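Long-range contacts in nisin biosynthesis protein NisC (Lactococcus lactis subsp. lactis, PDB 2G0D), which cyclises dehydrated nisin precursor peptide in nisin biosynthesis, acting as a zinc-containing lantibiotic cyclase that forms the thioether rings: residues A89-L93 with Y146-I150; N110-E114 with Q154-L158; F250-D254 with R268-I273. All blocks are in the same frame, centred on the assembly; numbering follows the deposited sequence.

Overall arrangement
Followed from the N terminus, the chain enters contact 1 at A89-L93, on helix 85-92, and contact 2 at N110-E114, on helix 100-122. It then closes contact 1 at Y146-I150, at the end of helix 140-147, and contact 2 at Q154-L158, where helix 156-168 begins, so the two closures cross instead of nesting. Their centres lie about 12 Å apart, and they meet directly where Y146 OH is 2.7 Å from N110 OD1, a probable hydrogen bond. Contact 3, F250-D254 with R268-I273, follows in series and closes a shorter excursion through strand 255-256 and helix 258-263. It lies on the opposite side of the chain's centre, about 34 Å from contact 1 and about 38 Å from contact 2, centre to centre.

Contact 1 (A89-L93 with Y146-I150)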
loop_
_atom_site.group_PDB
_atom_site.type_symbol
_atom_site.label_atom_id
_atom_site.label_comp_id
_atom_site.label_asym_id
_atom_site.label_seq_id
_atom_site.Cartn_x
_atom_site.Cartn_y
_atom_site.Cartn_z
ATOM N N ALA A 89 12.471 -7.374 -0.742
ATOM C CA ALA A 89 13.460 -6.320 -0.999
ATOM C C ALA A 89 13.178 -5.045 -0.211
ATOM O O ALA A 89 14.111 -4.456 0.341
ATOM C CB ALA A 89 13.581 -6.025 -2.492
ATOM N N LEU A 90 11.920 -4.597 -0.172
ATOM C CA LEU A 90 11.578 -3.430 0.639
ATOM C C LEU A 90 11.993 -3.615 2.096
ATOM O O LEU A 90 12.530 -2.669 2.725
ATOM C CB LEU A 90 10.063 -3.111 0.586
ATOM C CG LEU A 90 9.615 -1.808 1.292
ATOM C CD1 LEU A 90 10.120 -0.604 0.533
ATOM C CD2 LEU A 90 8.121 -1.775 1.425
ATOM N N SER A 91 11.759 -4.824 2.638
ATOM C CA SER A 91 12.009 -5.080 4.057
ATOM C C SER A 91 13.502 -4.957 4.463
ATOM O O SER A 91 13.823 -4.707 5.653
ATOM C CB SER A 91 11.404 -6.416 4.489
ATOM O OG SER A 91 12.159 -7.542 4.030
ATOM N N ILE A 92 14.414 -5.090 3.481
ATOM C CA ILE A 92 15.858 -4.987 3.764
ATOM C C ILE A 92 16.562 -3.834 3.035
ATOM O O ILE A 92 17.772 -3.649 3.151
ATOM C CB ILE A 92 16.610 -6.325 3.470
ATOM C CG1 ILE A 92 16.638 -6.608 1.956
ATOM C CG2 ILE A 92 15.981 -7.500 4.239
ATOM C CD1 ILE A 92 17.383 -7.892 1.577
ATOM N N LEU A 93 15.812 -3.066 2.265
ATOM C CA LEU A 93 16.400 -2.009 1.418
ATOM C C LEU A 93 17.347 -1.057 2.184
ATOM O O LEU A 93 18.426 -0.728 1.682
ATOM C CB LEU A 93 15.299 -1.223 0.677
ATOM C CG LEU A 93 15.797 -0.129 -0.273
ATOM C CD1 LEU A 93 16.709 -0.697 -1.363
ATOM C CD2 LEU A 93 14.642 0.599 -0.891
ATOM N N TYR A 146 7.973 0.206 -4.772
ATOM C CA TYR A 146 9.313 -0.232 -4.398
ATOM C C TYR A 146 10.371 0.222 -5.410
ATOM O O TYR A 146 11.392 0.802 -5.011
ATOM C CB TYR A 146 9.411 -1.762 -4.208
ATOM C CG TYR A 146 10.861 -2.226 -4.170
ATOM C CD1 TYR A 146 11.660 -2.009 -3.041
ATOM C CD2 TYR A 146 11.441 -2.848 -5.271
ATOM C CE1 TYR A 146 13.006 -2.397 -3.019
ATOM C CE2 TYR A 146 12.793 -3.233 -5.267
ATOM C CZ TYR A 146 13.575 -2.991 -4.144
ATOM O OH TYR A 146 14.908 -3.388 -4.129
ATOM N N LEU A 147 10.135 -0.032 -6.699
ATOM C CA LEU A 147 11.132 0.308 -7.749
ATOM C C LEU A 147 11.561 1.761 -7.718
ATOM O O LEU A 147 12.745 2.037 -7.867
ATOM C CB LEU A 147 10.665 -0.100 -9.163
ATOM C CG LEU A 147 10.541 -1.620 -9.398
ATOM C CD1 LEU A 147 9.838 -1.897 -10.746
ATOM C CD2 LEU A 147 11.894 -2.330 -9.337
ATOM N N LEU A 148 10.604 2.677 -7.459
ATOM C CA LEU A 148 10.865 4.121 -7.458
ATOM C C LEU A 148 11.792 4.634 -6.340
ATOM O O LEU A 148 12.264 5.781 -6.385
ATOM C CB LEU A 148 9.550 4.917 -7.484
ATOM C CG LEU A 148 8.797 4.812 -8.819
ATOM C CD1 LEU A 148 7.363 5.284 -8.638
ATOM C CD2 LEU A 148 9.496 5.601 -9.958
ATOM N N LEU A 149 12.083 3.776 -5.374
ATOM C CA LEU A 149 13.106 4.041 -4.365
ATOM C C LEU A 149 14.529 3.745 -4.854
ATOM O O LEU A 149 15.481 4.117 -4.186
ATOM C CB LEU A 149 12.846 3.179 -3.117
ATOM C CG LEU A 149 11.598 3.501 -2.275
ATOM C CD1 LEU A 149 11.458 2.422 -1.205
ATOM C CD2 LEU A 149 11.693 4.931 -1.649
ATOM N N ILE A 150 14.670 3.026 -5.967
ATOM C CA ILE A 150 15.996 2.752 -6.504
ATOM C C ILE A 150 16.386 3.863 -7.476
ATOM O O ILE A 150 15.706 4.087 -8.478
ATOM C CB ILE A 150 16.066 1.371 -7.232
ATOM C CG1 ILE A 150 15.497 0.236 -6.367
ATOM C CG2 ILE A 150 17.492 1.052 -7.646
ATOM C CD1 ILE A 150 15.280 -1.052 -7.163
#
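In the alpha-toroid, helix 85-92 meets the end of helix 140-147 and the type I turn from L147 to I150, and the phenol ring of Y146 packs against A89, L90 and L93. The ring reaches the neighbouring helix because CG lies anti to the backbone N (chi1 166°). Its far end comes against the methyl of A89, with CB 3.5 Å from Y146 CZ, while L90 CB lies 4.1 Å from Y146 CD1; the side chains of L90 and Y146 run past each other in opposite directions. A second apolar cluster forms around one methyl of L149, on the turn: its CD1 is 3.7 Å from L90 CD1 and equally 3.7 Å from L93 CD2. L93 CD2 also approaches the ring, 4.0 Å from Y146 CE1, and so joins the aromatic and aliphatic halves. No hydrogen bond crosses between the segments; their 263 Å² of buried surface is mainly apolar packing. The phenol oxygen is hydrogen-bonded to N110 OD1 on helix 100-122. That helix also receives A89, through L109, and I92, through L105 and L106. On the second segment, L147 packs on L158 and I162 of helix 156-168, and L149 reaches Y217 of helix 208-221.

Contact 2 (N110-E114 with Q154-L158); sequences NRYIE and QYDDL
L158 and E114 form the close-packed end of this contact, where the backbones approach to 6.7 Å between E114 CA and L158 CA. L158 CD2 lies 3.7 Å from E114 CB, against the aliphatic base of the glutamate. The extended E114 side chain, its CG anti to the backbone N (chi1 176°), carries the carboxylate on to Y155, where OE1 sits at the ring edge, 3.3 Å from CE1. Farther along, the Y155 hydroxyl end meets N110 CB, the two side chains crossing at about a right angle. The polar side is looser and bridged by water. One water donates to E114 OE2 and to Q154 O and accepts from L158 N. N110 OD1 is hydrogen-bonded to Y146 OH, while ND2 donates to another water, whose oxygen lies at the edge of the Y155 ring, in its plane, 2.6 Å from Y155 OH. R111, at the exposed margin, is modelled too close to Q154 for their pairing to be trusted; Q154 NE2 has a firmer partner in D152. With Y155 as N-cap residue, the start of helix 156-168 is seated against the middle of helix 100-122, a helix-to-helix junction of the alpha-toroid fold of this cyclase.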
loop_
_atom_site.group_PDB
_atom_site.type_symbol
_atom_site.label_atom_id
_atom_site.label_comp_id
_atom_site.label_asym_id
_atom_site.label_seq_id
_atom_site.Cartn_x
_atom_site.Cartn_y
_atom_site.Cartn_z
ATOM N N ASN A 110 16.082 -7.574 -7.379
ATOM C CA ASN A 110 15.788 -6.580 -8.428
ATOM C C ASN A 110 15.784 -7.148 -9.851
ATOM O O ASN A 110 14.890 -6.857 -10.654
ATOM C CB ASN A 110 16.772 -5.411 -8.326
ATOM C CG ASN A 110 16.586 -4.585 -7.050
ATOM O OD1 ASN A 110 15.559 -4.681 -6.383
ATOM N ND2 ASN A 110 17.587 -3.760 -6.719
ATOM N N ARG A 111 16.798 -7.961 -10.167
ATOM C CA ARG A 111 16.868 -8.626 -11.462
ATOM C C ARG A 111 15.707 -9.601 -11.616
ATOM O O ARG A 111 15.071 -9.653 -12.663
ATOM C CB ARG A 111 18.231 -9.331 -11.667
ATOM C CG ARG A 111 19.469 -8.384 -11.655
ATOM C CD ARG A 111 19.151 -6.877 -11.993
ATOM N NE ARG A 111 20.373 -6.097 -12.206
ATOM C CZ ARG A 111 20.772 -5.592 -13.376
ATOM N NH1 ARG A 111 20.030 -5.719 -14.479
ATOM N NH2 ARG A 111 21.926 -4.931 -13.447
ATOM N N TYR A 112 15.389 -10.350 -10.570
ATOM C CA TYR A 112 14.212 -11.198 -10.651
ATOM C C TYR A 112 12.948 -10.359 -10.872
ATOM O O TYR A 112 12.111 -10.705 -11.707
ATOM C CB TYR A 112 14.053 -12.167 -9.454
ATOM C CG TYR A 112 12.675 -12.829 -9.482
ATOM C CD1 TYR A 112 12.373 -13.876 -10.375
ATOM C CD2 TYR A 112 11.655 -12.353 -8.675
ATOM C CE1 TYR A 112 11.078 -14.445 -10.404
ATOM C CE2 TYR A 112 10.388 -12.907 -8.709
ATOM C CZ TYR A 112 10.098 -13.928 -9.561
ATOM O OH TYR A 112 8.804 -14.424 -9.532
ATOM N N ILE A 113 12.822 -9.251 -10.139
ATOM C CA ILE A 113 11.654 -8.388 -10.281
ATOM C C ILE A 113 11.492 -7.864 -11.708
ATOM O O ILE A 113 10.387 -7.914 -12.257
ATOM C CB ILE A 113 11.653 -7.192 -9.286
ATOM C CG1 ILE A 113 11.420 -7.675 -7.842
ATOM C CG2 ILE A 113 10.553 -6.199 -9.679
ATOM C CD1 ILE A 113 11.829 -6.663 -6.734
ATOM N N GLU A 114 12.581 -7.352 -12.291
ATOM C CA GLU A 114 12.567 -6.862 -13.659
ATOM C C GLU A 114 12.199 -7.961 -14.661
ATOM O O GLU A 114 11.360 -7.738 -15.533
ATOM C CB GLU A 114 13.915 -6.235 -14.045
ATOM C CG GLU A 114 13.976 -5.785 -15.517
ATOM C CD GLU A 114 15.028 -4.721 -15.785
ATOM O OE1 GLU A 114 15.957 -4.533 -14.961
ATOM O OE2 GLU A 114 14.911 -4.053 -16.828
ATOM N N GLN A 154 19.655 2.160 -14.489
ATOM C CA GLN A 154 19.432 0.923 -15.249
ATOM C C GLN A 154 17.960 0.451 -15.171
ATOM O O GLN A 154 17.513 -0.327 -16.012
ATOM C CB GLN A 154 20.401 -0.184 -14.799
ATOM C CG GLN A 154 20.173 -0.686 -13.366
ATOM C CD GLN A 154 20.905 -1.996 -13.082
ATOM O OE1 GLN A 154 20.721 -2.982 -13.799
ATOM N NE2 GLN A 154 21.722 -2.018 -12.036
ATOM N N TYR A 155 17.205 0.959 -14.190
ATOM C CA TYR A 155 15.797 0.568 -14.025
ATOM C C TYR A 155 14.805 1.560 -14.645
ATOM O O TYR A 155 13.583 1.415 -14.509
ATOM C CB TYR A 155 15.504 0.271 -12.570
ATOM C CG TYR A 155 16.354 -0.873 -12.035
ATOM C CD1 TYR A 155 16.264 -2.166 -12.602
ATOM C CD2 TYR A 155 17.270 -0.666 -11.004
ATOM C CE1 TYR A 155 17.048 -3.219 -12.130
ATOM C CE2 TYR A 155 18.061 -1.707 -10.528
ATOM C CZ TYR A 155 17.939 -2.982 -11.096
ATOM O OH TYR A 155 18.706 -4.023 -10.624
ATOM N N ASP A 156 15.354 2.541 -15.370
ATOM C CA ASP A 156 14.574 3.586 -16.008
ATOM C C ASP A 156 13.646 2.997 -17.041
ATOM O O ASP A 156 12.459 3.348 -17.100
ATOM C CB ASP A 156 15.500 4.648 -16.626
ATOM C CG ASP A 156 16.091 5.608 -15.564
ATOM O OD1 ASP A 156 15.742 5.505 -14.360
ATOM O OD2 ASP A 156 16.914 6.466 -15.935
ATOM N N ASP A 157 14.172 2.067 -17.821
ATOM C CA ASP A 157 13.388 1.431 -18.867
ATOM C C ASP A 157 12.217 0.641 -18.287
ATOM O O ASP A 157 11.097 0.814 -18.743
ATOM C CB ASP A 157 14.268 0.578 -19.803
ATOM C CG ASP A 157 15.158 1.423 -20.685
ATOM O OD1 ASP A 157 14.716 2.494 -21.149
ATOM O OD2 ASP A 157 16.319 1.025 -20.934
ATOM N N LEU A 158 12.489 -0.190 -17.277
ATOM C CA LEU A 158 11.477 -0.938 -16.546
ATOM C C LEU A 158 10.377 -0.014 -15.974
ATOM O O LEU A 158 9.177 -0.308 -16.090
ATOM C CB LEU A 158 12.154 -1.740 -15.408
ATOM C CG LEU A 158 11.299 -2.445 -14.333
ATOM C CD1 LEU A 158 10.348 -3.497 -14.952
ATOM C CD2 LEU A 158 12.152 -3.075 -13.242
HETATM O O HOH W 1 20.091 -3.534 -8.508
HETATM O O HOH W 2 15.111 -1.406 -17.086
HETATM O O HOH W 3 18.097 -3.060 -15.687
#

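Contact 3 (F250-D254 with R268-I273)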
loop_
_atom_site.group_PDB
_atom_site.type_symbol
_atom_site.label_atom_id
_atom_site.label_comp_id
_atom_site.label_asym_id
_atom_site.label_seq_id
_atom_site.Cartn_x
_atom_site.Cartn_y
_atom_site.Cartn_z
ATOM N N PHE A 250 -18.097 13.114 0.227
ATOM C CA PHE A 250 -16.777 12.531 0.540
ATOM C C PHE A 250 -16.792 11.004 0.648
ATOM O O PHE A 250 -15.893 10.411 1.247
ATOM C CB PHE A 250 -16.132 13.165 1.788
ATOM C CG PHE A 250 -16.123 14.666 1.777
ATOM C CD1 PHE A 250 -15.472 15.368 0.777
ATOM C CD2 PHE A 250 -16.773 15.382 2.776
ATOM C CE1 PHE A 250 -15.475 16.766 0.772
ATOM C CE2 PHE A 250 -16.775 16.784 2.768
ATOM C CZ PHE A 250 -16.118 17.463 1.764
ATOM N N LEU A 251 -17.805 10.384 0.052
ATOM C CA LEU A 251 -17.931 8.916 0.032
ATOM C C LEU A 251 -17.978 8.376 -1.402
ATOM O O LEU A 251 -18.436 9.054 -2.318
ATOM C CB LEU A 251 -19.142 8.432 0.839
ATOM C CG LEU A 251 -18.981 8.454 2.368
ATOM C CD1 LEU A 251 -20.307 8.329 3.064
ATOM C CD2 LEU A 251 -17.958 7.372 2.879
ATOM N N TRP A 252 -17.452 7.165 -1.573
ATOM C CA TRP A 252 -17.410 6.495 -2.852
ATOM C C TRP A 252 -17.721 5.032 -2.612
ATOM O O TRP A 252 -17.261 4.438 -1.612
ATOM C CB TRP A 252 -16.002 6.600 -3.466
ATOM C CG TRP A 252 -15.663 7.936 -4.078
ATOM C CD1 TRP A 252 -15.785 8.276 -5.394
ATOM C CD2 TRP A 252 -15.099 9.089 -3.419
ATOM N NE1 TRP A 252 -15.358 9.572 -5.598
ATOM C CE2 TRP A 252 -14.927 10.094 -4.411
ATOM C CE3 TRP A 252 -14.705 9.368 -2.103
ATOM C CZ2 TRP A 252 -14.400 11.357 -4.121
ATOM C CZ3 TRP A 252 -14.184 10.630 -1.807
ATOM C CH2 TRP A 252 -14.050 11.619 -2.817
ATOM N N LYS A 253 -18.493 4.441 -3.517
ATOM C CA LYS A 253 -18.688 2.993 -3.528
ATOM C C LYS A 253 -17.371 2.304 -3.885
ATOM O O LYS A 253 -16.492 2.904 -4.524
ATOM C CB LYS A 253 -19.751 2.600 -4.551
ATOM C CG LYS A 253 -21.116 3.231 -4.328
ATOM C CD LYS A 253 -21.973 3.115 -5.580
ATOM C CE LYS A 253 -22.319 1.684 -5.927
ATOM N NZ LYS A 253 -22.833 1.619 -7.326
ATOM N N ASP A 254 -17.247 1.040 -3.479
ATOM C CA ASP A 254 -16.044 0.240 -3.729
ATOM C C ASP A 254 -15.865 -0.033 -5.215
ATOM O O ASP A 254 -14.746 -0.222 -5.686
ATOM C CB ASP A 254 -16.141 -1.117 -3.021
ATOM C CG ASP A 254 -15.868 -1.052 -1.526
ATOM O OD1 ASP A 254 -15.699 0.052 -0.954
ATOM O OD2 ASP A 254 -15.843 -2.147 -0.919
ATOM N N ARG A 268 -27.060 2.416 -8.436
ATOM C CA ARG A 268 -27.365 1.582 -7.286
ATOM C C ARG A 268 -26.463 1.991 -6.131
ATOM O O ARG A 268 -25.249 2.134 -6.303
ATOM C CB ARG A 268 -27.161 0.090 -7.595
ATOM C CG ARG A 268 -27.861 -0.444 -8.862
ATOM C CD ARG A 268 -29.358 -0.261 -8.820
ATOM N NE ARG A 268 -30.085 -1.316 -9.532
ATOM C CZ ARG A 268 -30.613 -1.205 -10.753
ATOM N NH1 ARG A 268 -30.509 -0.073 -11.447
ATOM N NH2 ARG A 268 -31.261 -2.237 -11.280
ATOM N N GLU A 269 -27.081 2.189 -4.970
ATOM C CA GLU A 269 -26.358 2.444 -3.732
ATOM C C GLU A 269 -25.614 1.188 -3.285
ATOM O O GLU A 269 -26.026 0.060 -3.594
ATOM C CB GLU A 269 -27.307 2.934 -2.624
ATOM C CG GLU A 269 -28.313 1.899 -2.132
ATOM C CD GLU A 269 -29.112 2.364 -0.923
ATOM O OE1 GLU A 269 -28.945 3.522 -0.484
ATOM O OE2 GLU A 269 -29.920 1.565 -0.406
ATOM N N ALA A 270 -24.509 1.403 -2.577
ATOM C CA ALA A 270 -23.767 0.321 -1.922
ATOM C C ALA A 270 -24.457 -0.140 -0.622
ATOM O O ALA A 270 -25.089 0.669 0.090
ATOM C CB ALA A 270 -22.351 0.761 -1.638
ATOM N N SER A 271 -24.341 -1.438 -0.338
ATOM C CA SER A 271 -24.789 -2.016 0.933
ATOM C C SER A 271 -23.812 -1.673 2.049
ATOM O O SER A 271 -24.217 -1.451 3.190
ATOM C CB SER A 271 -24.888 -3.542 0.830
ATOM O OG SER A 271 -26.124 -3.946 0.283
ATOM N N PHE A 272 -22.522 -1.642 1.700
ATOM C CA PHE A 272 -21.453 -1.470 2.677
ATOM C C PHE A 272 -20.289 -0.700 2.099
ATOM O O PHE A 272 -19.593 -1.181 1.206
ATOM C CB PHE A 272 -20.945 -2.829 3.166
ATOM C CG PHE A 272 -19.938 -2.722 4.290
ATOM C CD1 PHE A 272 -20.361 -2.538 5.598
ATOM C CD2 PHE A 272 -18.570 -2.772 4.027
ATOM C CE1 PHE A 272 -19.441 -2.421 6.632
ATOM C CE2 PHE A 272 -17.644 -2.659 5.058
ATOM C CZ PHE A 272 -18.086 -2.487 6.366
ATOM N N ILE A 273 -20.090 0.505 2.602
ATOM C CA ILE A 273 -18.880 1.275 2.346
ATOM C C ILE A 273 -18.203 1.392 3.711
ATOM O O ILE A 273 -18.894 1.437 4.744
ATOM C CB ILE A 273 -19.219 2.684 1.816
ATOM C CG1 ILE A 273 -20.048 2.607 0.522
ATOM C CG2 ILE A 273 -17.951 3.528 1.629
ATOM C CD1 ILE A 273 -20.785 3.908 0.219
HETATM O O HOH W 4 -19.168 -0.138 -1.786
#
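K253 lays its aliphatic chain over the methyl of A270, with CG 3.9 Å from A270 CB, in a pairing of two irregular loops of the alpha-toroid. The segment 250-254 follows helix 226-242, and the segment 268-273 precedes helix 281-294; neither has regular secondary structure, and K253 CA and A270 CA are 6.0 Å apart. One residue before K253, the backbone of W252 is covered by I273, whose CG2 is 3.4 Å from W252 O and 4.0 Å from L251 CD2, the L251 and I273 side chains crossing at a slant. That branch reaches the loop because CG2 stands anti to the backbone N of I273. The W252 side chain turns the other way, its indole NE1 hydrogen-bonded to Y239 O and its rings edge-to-face with Y239. D254 has its side chain about 9 Å from the bound zinc ion, whose protein ligands are C278, C324 and H325. A water links the loops at this end, accepting from D254 N and donating to F272 O. E260 OE2 forms a salt bridge with K253 NZ and also accepts a hydrogen bond from R268 N. Bent at chi3 (65°), the lysine chain brings NZ to 2.7 Å from R268 O, a hydrogen bond in the carbonyl plane with a C=O...NZ angle of 157°.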